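Local structure of isoform A of Peptidoglycan-recognition protein LB (Drosophila melanogaster, 7NT0) at residues Val41-Ser46 with Ile113-Asp118; Phe80-Gly85 with Lys109-Val114. The protein cleaves bacterial peptidoglycan as a zinc-dependent N-acetylmuramoyl-L-alanine amidase of innate immunity, probably acting as a scavenger that turns biologically active peptidoglycan into inactive fragments. The protein carries 1 engineered substitution. All coordinates share one frame; numbering follows the deposited sequence.

Contact 1: Val41-Ser46 with Ile113-Asp118. With ZN (zinc ion), chain C; MLD (glcnac(beta1-4)-murnac(1,6-anhydro)-L-ala-gamma-D-glu-meso-a2pm-D-ala), chain D.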
ATOM      1  N   VAL A  41       1.716  -5.644  -8.605  1.00 15.67           N
ATOM      2  CA  VAL A  41       1.872  -4.556  -7.611  1.00 15.42           C
ATOM      3  C   VAL A  41       0.753  -3.553  -7.896  1.00 16.07           C
ATOM      4  O   VAL A  41       0.620  -3.083  -9.028  1.00 16.56           O
ATOM      5  CB  VAL A  41       3.262  -3.907  -7.710  1.00 16.43           C
ATOM      6  CG1 VAL A  41       3.346  -2.693  -6.787  1.00 16.02           C
ATOM      7  CG2 VAL A  41       4.350  -4.919  -7.425  1.00 16.01           C
ATOM      8  N   ILE A  42      -0.040  -3.257  -6.877  1.00 14.52           N
ATOM      9  CA  ILE A  42      -1.234  -2.398  -6.999  1.00 13.57           C
ATOM     10  C   ILE A  42      -1.010  -1.179  -6.111  1.00 13.38           C
ATOM     11  O   ILE A  42      -0.783  -1.319  -4.907  1.00 13.20           O
ATOM     12  CB  ILE A  42      -2.523  -3.163  -6.685  1.00 16.47           C
ATOM     13  CG1 ILE A  42      -2.647  -4.343  -7.669  1.00 20.33           C
ATOM     14  CG2 ILE A  42      -3.712  -2.204  -6.774  1.00 16.32           C
ATOM     15  CD1 ILE A  42      -3.890  -5.092  -7.556  1.00 23.22           C
ATOM     16  N   ILE A  43      -1.023  -0.016  -6.708  1.00 12.26           N
ATOM     17  CA  ILE A  43      -0.808   1.263  -6.011  1.00 12.10           C
ATOM     18  C   ILE A  43      -2.156   1.866  -5.623  1.00 12.89           C
ATOM     19  O   ILE A  43      -3.117   1.915  -6.446  1.00 14.18           O
ATOM     20  CB  ILE A  43       0.005   2.210  -6.892  1.00 12.68           C
ATOM     21  CG1 ILE A  43       1.325   1.573  -7.333  1.00 13.32           C
ATOM     22  CG2 ILE A  43       0.220   3.551  -6.209  1.00 12.65           C
ATOM     23  CD1 ILE A  43       2.237   1.141  -6.178  1.00 14.42           C
ATOM     24  N   HIS A  44      -2.191   2.373  -4.400  1.00 12.39           N
ATOM     25  CA  HIS A  44      -3.348   3.042  -3.803  1.00 12.42           C
ATOM     26  C   HIS A  44      -2.901   4.393  -3.277  1.00 11.09           C
ATOM     27  O   HIS A  44      -1.713   4.541  -2.933  1.00 12.42           O
ATOM     28  CB  HIS A  44      -3.881   2.189  -2.637  1.00 11.86           C
ATOM     29  CG  HIS A  44      -4.317   0.815  -2.996  1.00 11.97           C
ATOM     30  ND1 HIS A  44      -5.623   0.490  -3.309  1.00 12.38           N
ATOM     31  CD2 HIS A  44      -3.614  -0.343  -3.083  1.00 12.40           C
ATOM     32  CE1 HIS A  44      -5.703  -0.821  -3.545  1.00 12.78           C
ATOM     33  NE2 HIS A  44      -4.476  -1.350  -3.424  1.00 12.38           N
ATOM     34  N   HIS A  45      -3.879   5.278  -3.023  1.00 12.12           N
ATOM     35  CA  HIS A  45      -3.724   6.400  -2.082  1.00 11.12           C
ATOM     36  C   HIS A  45      -4.704   6.195  -0.939  1.00 12.38           C
ATOM     37  O   HIS A  45      -5.634   5.424  -1.087  1.00 14.24           O
ATOM     38  CB  HIS A  45      -3.848   7.764  -2.746  1.00 11.82           C
ATOM     39  CG  HIS A  45      -5.255   8.170  -3.081  1.00 12.24           C
ATOM     40  ND1 HIS A  45      -5.576   9.496  -3.324  1.00 13.14           N
ATOM     41  CD2 HIS A  45      -6.370   7.466  -3.339  1.00 12.85           C
ATOM     42  CE1 HIS A  45      -6.865   9.569  -3.644  1.00 11.85           C
ATOM     43  NE2 HIS A  45      -7.372   8.359  -3.660  1.00 12.83           N
ATOM     44  N   SER A  46      -4.474   6.820   0.198  1.00 12.17           N
ATOM     45  CA  SER A  46      -5.411   6.643   1.345  1.00 12.42           C
ATOM     46  C   SER A  46      -6.657   7.497   1.146  1.00 12.51           C
ATOM     47  O   SER A  46      -7.723   7.092   1.664  1.00 12.92           O
ATOM     48  CB  SER A  46      -4.747   6.868   2.677  1.00 12.52           C
ATOM     49  OG  SER A  46      -4.283   8.188   2.832  1.00 12.62           O
ATOM     50  N   ILE A 113       0.262  -1.399  -2.207  1.00 12.80           N
ATOM     51  CA  ILE A 113       1.036  -0.314  -1.558  1.00 13.88           C
ATOM     52  C   ILE A 113       0.180   0.941  -1.487  1.00 12.68           C
ATOM     53  O   ILE A 113      -0.271   1.395  -2.514  1.00 13.65           O
ATOM     54  CB  ILE A 113       2.318  -0.059  -2.361  1.00 13.24           C
ATOM     55  CG1 ILE A 113       3.125  -1.348  -2.537  1.00 13.96           C
ATOM     56  CG2 ILE A 113       3.119   1.023  -1.701  1.00 13.38           C
ATOM     57  CD1 ILE A 113       4.249  -1.206  -3.483  1.00 14.64           C
ATOM     58  N   VAL A 114      -0.004   1.481  -0.287  1.00 11.71           N
ATOM     59  CA  VAL A 114      -0.750   2.750  -0.134  1.00 11.96           C
ATOM     60  C   VAL A 114       0.245   3.864   0.097  1.00 11.89           C
ATOM     61  O   VAL A 114       1.087   3.746   1.003  1.00 12.99           O
ATOM     62  CB  VAL A 114      -1.864   2.692   0.931  1.00 10.96           C
ATOM     63  CG1 VAL A 114      -1.341   2.381   2.311  1.00 11.96           C
ATOM     64  CG2 VAL A 114      -2.669   3.976   0.898  1.00 11.40           C
ATOM     65  N   LEU A 115       0.137   4.920  -0.712  1.00 11.74           N
ATOM     66  CA  LEU A 115       0.835   6.201  -0.449  1.00 12.30           C
ATOM     67  C   LEU A 115      -0.135   7.051   0.366  1.00 12.96           C
ATOM     68  O   LEU A 115      -1.200   7.463  -0.169  1.00 14.40           O
ATOM     69  CB  LEU A 115       1.247   6.880  -1.752  1.00 14.41           C
ATOM     70  CG  LEU A 115       2.593   6.359  -2.294  1.00 15.06           C
ATOM     71  CD1 LEU A 115       2.425   4.968  -2.888  1.00 16.04           C
ATOM     72  CD2 LEU A 115       3.165   7.307  -3.322  1.00 17.22           C
ATOM     73  N   ILE A 116       0.158   7.222   1.647  1.00 12.49           N
ATOM     74  CA  ILE A 116      -0.751   7.938   2.584  1.00 12.04           C
ATOM     75  C   ILE A 116      -0.950   9.367   2.098  1.00 12.91           C
ATOM     76  O   ILE A 116       0.036  10.067   1.774  1.00 12.76           O
ATOM     77  CB  ILE A 116      -0.211   7.867   4.017  1.00 13.25           C
ATOM     78  CG1 ILE A 116      -0.120   6.405   4.464  1.00 14.50           C
ATOM     79  CG2 ILE A 116      -1.047   8.735   4.936  1.00 14.58           C
ATOM     80  CD1 ILE A 116       0.718   6.165   5.733  1.00 15.51           C
ATOM     81  N   GLY A 117      -2.204   9.735   1.939  1.00 12.25           N
ATOM     82  CA  GLY A 117      -2.560  11.069   1.467  1.00 12.15           C
ATOM     83  C   GLY A 117      -3.585  11.029   0.353  1.00 12.12           C
ATOM     84  O   GLY A 117      -4.000   9.953  -0.110  1.00 11.40           O
ATOM     85  N   ASP A 118      -3.966  12.229  -0.038  1.00 12.38           N
ATOM     86  CA  ASP A 118      -4.926  12.470  -1.145  1.00 12.41           C
ATOM     87  C   ASP A 118      -4.124  12.908  -2.372  1.00 12.80           C
ATOM     88  O   ASP A 118      -3.663  14.027  -2.366  1.00 16.19           O
ATOM     89  CB  ASP A 118      -5.947  13.524  -0.745  1.00 13.53           C
ATOM     90  CG  ASP A 118      -6.814  14.021  -1.902  1.00 16.73           C
ATOM     91  OD1 ASP A 118      -6.912  13.287  -2.931  1.00 15.75           O
ATOM     92  OD2 ASP A 118      -7.461  15.114  -1.720  1.00 14.95           O
TER
HETATM   93 ZN    ZN C 301      -7.237   1.775  -3.560  1.00 14.49          ZN
HETATM   94  CAI MLD D 302      -8.126   3.170  -0.698  1.00 12.47           C
HETATM   95  CAL MLD D 302      -8.392   1.743  -0.947  1.00 16.29           C
HETATM   96  OAM MLD D 302      -8.445   1.345  -2.094  1.00 16.70           O
HETATM   97  N   MLD D 302      -8.643   1.013   0.143  1.00 16.98           N
HETATM   98  CA  MLD D 302      -8.807  -0.419   0.071  1.00 16.58           C
HETATM   99  CB  MLD D 302      -8.379  -1.063   1.383  1.00 17.21           C
HETATM  100  C   MLD D 302     -10.231  -0.858  -0.276  1.00 16.30           C
HETATM  101  O   MLD D 302     -11.189  -0.430   0.354  1.00 18.72           O
HETATM  102  NAN MLD D 302     -10.339  -1.727  -1.267  1.00 18.48           N
HETATM  103  CAO MLD D 302     -11.467  -2.618  -1.389  1.00 23.33           C
HETATM  104  CAP MLD D 302     -12.138  -2.519  -2.783  1.00 28.70           C
HETATM  105  OBA MLD D 302     -13.349  -2.443  -2.793  1.00 36.09           O
HETATM  106  OAQ MLD D 302     -11.435  -2.438  -3.820  1.00 28.49           O
HETATM  107  CBB MLD D 302     -10.973  -3.988  -0.973  1.00 25.05           C
HETATM  108  CBC MLD D 302     -12.070  -4.873  -0.510  1.00 26.93           C
HETATM  109  CBD MLD D 302     -11.481  -6.237  -0.302  1.00 24.39           C
HETATM  110  OBE MLD D 302     -10.556  -6.683  -0.992  1.00 20.30           O
HETATM  111  NBF MLD D 302     -12.063  -6.922   0.681  1.00 23.41           N
HETATM  112  CBG MLD D 302     -11.717  -8.301   0.904  1.00 23.08           C
HETATM  113  CBH MLD D 302     -12.201  -9.195  -0.261  1.00 26.20           C
HETATM  114  OBI MLD D 302     -13.177  -8.846  -0.908  1.00 28.12           O
HETATM  115  NBJ MLD D 302     -11.478 -10.279  -0.604  1.00 28.91           N
HETATM  116  CBK MLD D 302     -11.848 -11.196  -1.697  1.00 35.75           C
HETATM  117  CBL MLD D 302     -11.874 -12.634  -1.194  1.00 32.81           C
HETATM  118  CBM MLD D 302     -10.912 -11.196  -2.933  1.00 38.96           C
HETATM  119  OBO MLD D 302      -9.685 -11.162  -2.742  1.00 53.67           O
HETATM  120  OBN MLD D 302     -11.430 -11.314  -4.047  1.00 39.30           O
HETATM  121  CBP MLD D 302     -12.299  -8.615   2.280  1.00 26.68           C
HETATM  122  CBQ MLD D 302     -11.406  -9.547   3.032  1.00 24.04           C
HETATM  123  CBR MLD D 302     -11.768  -9.788   4.482  1.00 24.41           C
HETATM  124  CBS MLD D 302     -10.812 -10.756   5.166  1.00 22.55           C
HETATM  125  CBT MLD D 302      -9.404 -10.131   5.287  1.00 21.77           C
HETATM  126  OBV MLD D 302      -9.270  -9.117   6.005  1.00 20.12           O
HETATM  127  OBU MLD D 302      -8.489 -10.728   4.712  1.00 22.26           O
HETATM  128  NBW MLD D 302     -10.733 -12.009   4.363  1.00 22.52           N
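His-44 and Val-114 sit opposite each other on neighbouring parallel strands, and both send their side chains to the sheet face that carries the zinc ion. With CG anti to the carbonyl carbon (chi1 -60°) the imidazole of His-44 stands on that face, and chi2 of -94° brings its ND1 to 2.1 Å from the zinc ion; His-154 and Cys-162 are the other protein ligands, and OAM of the bound muropeptide joins them, 1.9 Å from the metal. On the reverse face the branched Ile-43 and Ile-113 lie side by side, CD1 of Ile-43 4.0 Å from CB of Ile-113, and CD1 of Ile-113 meets CG1 of Val-41 at 3.7 Å. Val-41 and Ile-113 pack against helix 126-142, Ile-43 against helix 165-171. Where the strands end, Ser-46 OG accepts a nearly straight bond from Gly-117 N (2.7 Å, 166°) and is also hydrogen-bonded to Pro-49 O, a double role that suits a small hydroxyl. Gly-117 has a positive phi, at which a CB would press on the carbonyl O of Ile-116. With ND1 on the zinc ion and NE2 bonded to ND1 of His-102, the His-44 ring is held at both nitrogens, consistent with a pre-positioned zinc ligand.

Contact 2: Phe80-Gly85 with Lys109-Val114. Engineered in segment 80-85: Phe-80 (natural residue Tyr). With MLD (glcnac(beta1-4)-murnac(1,6-anhydro)-L-ala-gamma-D-glu-meso-a2pm-D-ala), chain D.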
ATOM      1  N   PHE A  80      -3.861  -3.197   3.315  1.00 11.60           N
ATOM      2  CA  PHE A  80      -2.700  -2.993   2.426  1.00 11.63           C
ATOM      3  C   PHE A  80      -1.508  -3.839   2.900  1.00 12.80           C
ATOM      4  O   PHE A  80      -1.340  -4.128   4.111  1.00 11.60           O
ATOM      5  CB  PHE A  80      -2.298  -1.523   2.432  1.00 12.49           C
ATOM      6  CG  PHE A  80      -3.396  -0.576   2.073  1.00 11.24           C
ATOM      7  CD1 PHE A  80      -3.870  -0.531   0.781  1.00 12.78           C
ATOM      8  CD2 PHE A  80      -3.935   0.290   2.999  1.00 12.69           C
ATOM      9  CE1 PHE A  80      -4.861   0.365   0.399  1.00 11.95           C
ATOM     10  CE2 PHE A  80      -4.935   1.181   2.628  1.00 13.46           C
ATOM     11  CZ  PHE A  80      -5.411   1.208   1.332  1.00 12.60           C
ATOM     12  N   SER A  81      -0.650  -4.184   1.951  1.00 13.01           N
ATOM     13  CA  SER A  81       0.611  -4.917   2.218  1.00 13.14           C
ATOM     14  C   SER A  81       1.590  -3.979   2.918  1.00 12.52           C
ATOM     15  O   SER A  81       2.263  -4.399   3.853  1.00 12.44           O
ATOM     16  CB  SER A  81       1.192  -5.483   0.928  1.00 13.07           C
ATOM     17  OG  SER A  81       0.237  -6.249   0.200  1.00 13.79           O
ATOM     18  N   PHE A  82       1.687  -2.748   2.437  1.00 12.23           N
ATOM     19  CA  PHE A  82       2.636  -1.717   2.884  1.00 12.31           C
ATOM     20  C   PHE A  82       1.982  -0.353   2.751  1.00 12.38           C
ATOM     21  O   PHE A  82       1.220  -0.138   1.805  1.00 11.99           O
ATOM     22  CB  PHE A  82       3.947  -1.746   2.090  1.00 12.76           C
ATOM     23  CG  PHE A  82       4.725  -3.004   2.279  1.00 13.14           C
ATOM     24  CD1 PHE A  82       4.579  -4.054   1.387  1.00 12.43           C
ATOM     25  CD2 PHE A  82       5.619  -3.148   3.327  1.00 13.40           C
ATOM     26  CE1 PHE A  82       5.210  -5.257   1.615  1.00 15.82           C
ATOM     27  CE2 PHE A  82       6.281  -4.349   3.525  1.00 13.97           C
ATOM     28  CZ  PHE A  82       6.095  -5.384   2.649  1.00 14.10           C
ATOM     29  N   GLY A  83       2.363   0.538   3.649  1.00 11.42           N
ATOM     30  CA  GLY A  83       2.110   1.976   3.583  1.00 12.47           C
ATOM     31  C   GLY A  83       3.391   2.750   3.372  1.00 12.55           C
ATOM     32  O   GLY A  83       4.491   2.249   3.739  1.00 14.07           O
ATOM     33  N   ILE A  84       3.274   3.918   2.740  1.00 12.13           N
ATOM     34  CA  ILE A  84       4.390   4.862   2.547  1.00 12.80           C
ATOM     35  C   ILE A  84       3.956   6.174   3.202  1.00 13.67           C
ATOM     36  O   ILE A  84       2.885   6.707   2.814  1.00 11.35           O
ATOM     37  CB  ILE A  84       4.716   5.104   1.072  1.00 14.82           C
ATOM     38  CG1 ILE A  84       4.859   3.835   0.223  1.00 16.19           C
ATOM     39  CG2 ILE A  84       5.902   6.034   0.913  1.00 14.99           C
ATOM     40  CD1 ILE A  84       5.986   2.939   0.583  1.00 17.31           C
ATOM     41  N   GLY A  85       4.815   6.736   4.042  1.00 12.87           N
ATOM     42  CA  GLY A  85       4.566   8.012   4.694  1.00 13.51           C
ATOM     43  C   GLY A  85       5.309   9.144   4.024  1.00 13.32           C
ATOM     44  O   GLY A  85       6.268   8.891   3.299  1.00 13.64           O
ATOM     45  N   LYS A 109      -2.476 -12.302  -4.892  1.00 19.27           N
ATOM     46  CA  LYS A 109      -1.487 -12.343  -5.996  1.00 20.27           C
ATOM     47  C   LYS A 109      -0.866 -10.964  -6.195  1.00 19.06           C
ATOM     48  O   LYS A 109      -0.328 -10.688  -7.293  1.00 18.07           O
ATOM     49  CB  LYS A 109      -2.156 -12.891  -7.266  1.00 20.57           C
ATOM     50  CG  LYS A 109      -3.376 -12.110  -7.753  1.00 21.87           C
ATOM     51  CD  LYS A 109      -3.970 -12.601  -9.082  1.00 27.00           C
ATOM     52  CE  LYS A 109      -4.634 -13.962  -8.998  1.00 25.73           C
ATOM     53  NZ  LYS A 109      -5.797 -13.968  -8.074  1.00 25.66           N
ATOM     54  N   SER A 110      -0.825 -10.143  -5.143  1.00 16.42           N
ATOM     55  CA  SER A 110      -0.304  -8.765  -5.318  1.00 16.94           C
ATOM     56  C   SER A 110       0.342  -8.282  -4.030  1.00 15.00           C
ATOM     57  O   SER A 110       0.147  -8.860  -2.928  1.00 14.75           O
ATOM     58  CB  SER A 110      -1.401  -7.806  -5.755  1.00 19.79           C
ATOM     59  OG  SER A 110      -2.336  -7.602  -4.712  1.00 19.36           O
ATOM     60  N   VAL A 111       1.129  -7.243  -4.215  1.00 14.98           N
ATOM     61  CA  VAL A 111       1.577  -6.347  -3.145  1.00 16.61           C
ATOM     62  C   VAL A 111       0.750  -5.078  -3.315  1.00 15.81           C
ATOM     63  O   VAL A 111       0.872  -4.422  -4.356  1.00 16.42           O
ATOM     64  CB  VAL A 111       3.085  -6.063  -3.259  1.00 16.71           C
ATOM     65  CG1 VAL A 111       3.594  -5.237  -2.084  1.00 16.93           C
ATOM     66  CG2 VAL A 111       3.865  -7.356  -3.331  1.00 18.77           C
ATOM     67  N   GLY A 112      -0.054  -4.740  -2.302  1.00 13.38           N
ATOM     68  CA  GLY A 112      -0.858  -3.524  -2.291  1.00 12.78           C
ATOM     69  C   GLY A 112      -0.120  -2.471  -1.527  1.00 13.33           C
ATOM     70  O   GLY A 112       0.068  -2.670  -0.323  1.00 13.61           O
ATOM     71  N   ILE A 113       0.262  -1.399  -2.207  1.00 12.80           N
ATOM     72  CA  ILE A 113       1.036  -0.314  -1.558  1.00 13.88           C
ATOM     73  C   ILE A 113       0.180   0.941  -1.487  1.00 12.68           C
ATOM     74  O   ILE A 113      -0.271   1.395  -2.514  1.00 13.65           O
ATOM     75  CB  ILE A 113       2.318  -0.059  -2.361  1.00 13.24           C
ATOM     76  CG1 ILE A 113       3.125  -1.348  -2.537  1.00 13.96           C
ATOM     77  CG2 ILE A 113       3.119   1.023  -1.701  1.00 13.38           C
ATOM     78  CD1 ILE A 113       4.249  -1.206  -3.483  1.00 14.64           C
ATOM     79  N   VAL A 114      -0.004   1.481  -0.287  1.00 11.71           N
ATOM     80  CA  VAL A 114      -0.750   2.750  -0.134  1.00 11.96           C
ATOM     81  C   VAL A 114       0.245   3.864   0.097  1.00 11.89           C
ATOM     82  O   VAL A 114       1.087   3.746   1.003  1.00 12.99           O
ATOM     83  CB  VAL A 114      -1.864   2.692   0.931  1.00 10.96           C
ATOM     84  CG1 VAL A 114      -1.341   2.381   2.311  1.00 11.96           C
ATOM     85  CG2 VAL A 114      -2.669   3.976   0.898  1.00 11.40           C
TER
HETATM   86  CAI MLD D 302      -8.126   3.170  -0.698  1.00 12.47           C
HETATM   87  CAL MLD D 302      -8.392   1.743  -0.947  1.00 16.29           C
HETATM   88  OAM MLD D 302      -8.445   1.345  -2.094  1.00 16.70           O
HETATM   89  N   MLD D 302      -8.643   1.013   0.143  1.00 16.98           N
HETATM   90  CA  MLD D 302      -8.807  -0.419   0.071  1.00 16.58           C
HETATM   91  CB  MLD D 302      -8.379  -1.063   1.383  1.00 17.21           C
HETATM   92  C   MLD D 302     -10.231  -0.858  -0.276  1.00 16.30           C
HETATM   93  O   MLD D 302     -11.189  -0.430   0.354  1.00 18.72           O
HETATM   94  NAN MLD D 302     -10.339  -1.727  -1.267  1.00 18.48           N
HETATM   95  CAO MLD D 302     -11.467  -2.618  -1.389  1.00 23.33           C
HETATM   96  CAP MLD D 302     -12.138  -2.519  -2.783  1.00 28.70           C
HETATM   97  OBA MLD D 302     -13.349  -2.443  -2.793  1.00 36.09           O
HETATM   98  OAQ MLD D 302     -11.435  -2.438  -3.820  1.00 28.49           O
HETATM   99  CBB MLD D 302     -10.973  -3.988  -0.973  1.00 25.05           C
HETATM  100  CBC MLD D 302     -12.070  -4.873  -0.510  1.00 26.93           C
HETATM  101  CBD MLD D 302     -11.481  -6.237  -0.302  1.00 24.39           C
HETATM  102  OBE MLD D 302     -10.556  -6.683  -0.992  1.00 20.30           O
HETATM  103  NBF MLD D 302     -12.063  -6.922   0.681  1.00 23.41           N
HETATM  104  CBG MLD D 302     -11.717  -8.301   0.904  1.00 23.08           C
HETATM  105  CBH MLD D 302     -12.201  -9.195  -0.261  1.00 26.20           C
HETATM  106  OBI MLD D 302     -13.177  -8.846  -0.908  1.00 28.12           O
HETATM  107  NBJ MLD D 302     -11.478 -10.279  -0.604  1.00 28.91           N
HETATM  108  CBK MLD D 302     -11.848 -11.196  -1.697  1.00 35.75           C
HETATM  109  CBL MLD D 302     -11.874 -12.634  -1.194  1.00 32.81           C
HETATM  110  CBM MLD D 302     -10.912 -11.196  -2.933  1.00 38.96           C
HETATM  111  OBO MLD D 302      -9.685 -11.162  -2.742  1.00 53.67           O
HETATM  112  OBN MLD D 302     -11.430 -11.314  -4.047  1.00 39.30           O
HETATM  113  CBP MLD D 302     -12.299  -8.615   2.280  1.00 26.68           C
HETATM  114  CBQ MLD D 302     -11.406  -9.547   3.032  1.00 24.04           C
HETATM  115  CBR MLD D 302     -11.768  -9.788   4.482  1.00 24.41           C
HETATM  116  CBS MLD D 302     -10.812 -10.756   5.166  1.00 22.55           C
HETATM  117  CBT MLD D 302      -9.404 -10.131   5.287  1.00 21.77           C
HETATM  118  OBV MLD D 302      -9.270  -9.117   6.005  1.00 20.12           O
HETATM  119  OBU MLD D 302      -8.489 -10.728   4.712  1.00 22.26           O
HETATM  120  NBW MLD D 302     -10.733 -12.009   4.363  1.00 22.52           N
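The floor of the zinc-amidase substrate cleft is formed here, where the approach to strand 82-84 lies against the central strand 110-115. Phe-80, an engineered residue that is Tyr in the natural protein, at a position thought to be essential for coordinating the zinc hydrate, lays its ring across the side chain of Val-114: CB of the valine stands 3.6 Å from the ring centroid and almost exactly on the ring normal, a CH-pi contact over one face. CG1 of Val-114 comes closer still to one ring atom, 3.4 Å from CD2 of Phe-80. With CG beside the backbone N (chi1 -55°), the ring extends into the cleft, its CZ lying 3.4 Å from the N atom of the bound muropeptide, while CE1 packs on the ring of the zinc ligand His-44.

Next to it, Ser-81 and Gly-112 bond reciprocally. OG of Ser-81 accepts from Gly-112 N (2.9 Å, 163°), and Gly-112 O receives two amides, Ser-81 N at 2.8 Å and Phe-82 N at 3.2 Å. The short serine can turn its hydroxyl back to the neighbouring strand.

From Phe-82 onward the pairing is regular parallel strand, Val-114 N donating to Phe-82 O and Ile-84 N to Val-114 O. On the face turned to helix 126-142, Phe-82 presents its ring edge to CG1 of Val-111, and CG1 of Ile-84 meets CG2 of Ile-113 at 3.8 Å, bulky apolar groups filling the core. One sheet face built into the hydrophobic core and the other into the catalytic cleft is the plan of the PGRP/Amidase_2 fold.

Overall arrangement
Contacts 1 and 2 are centred about 7 Å apart in one mixed sheet, and strand 110-115 is common to both: strand 38-45 pairs with it in contact 1 and strand 82-84 in contact 2, all three parallel. Along the chain 41-46 comes first, then 80-85; both end on the later stretch 109-118, and Ile-113 and Val-114 belong to both contacts. The central strand is thus held from both flanks, with Ile-42 N probably bonded to Val-111 O and Ile-116 N to Ile-84 O. Above the sheet, the rings of His-44 and Phe-80 meet edge-to-face, bringing the metal ligand and the engineered site together beside the bound muropeptide.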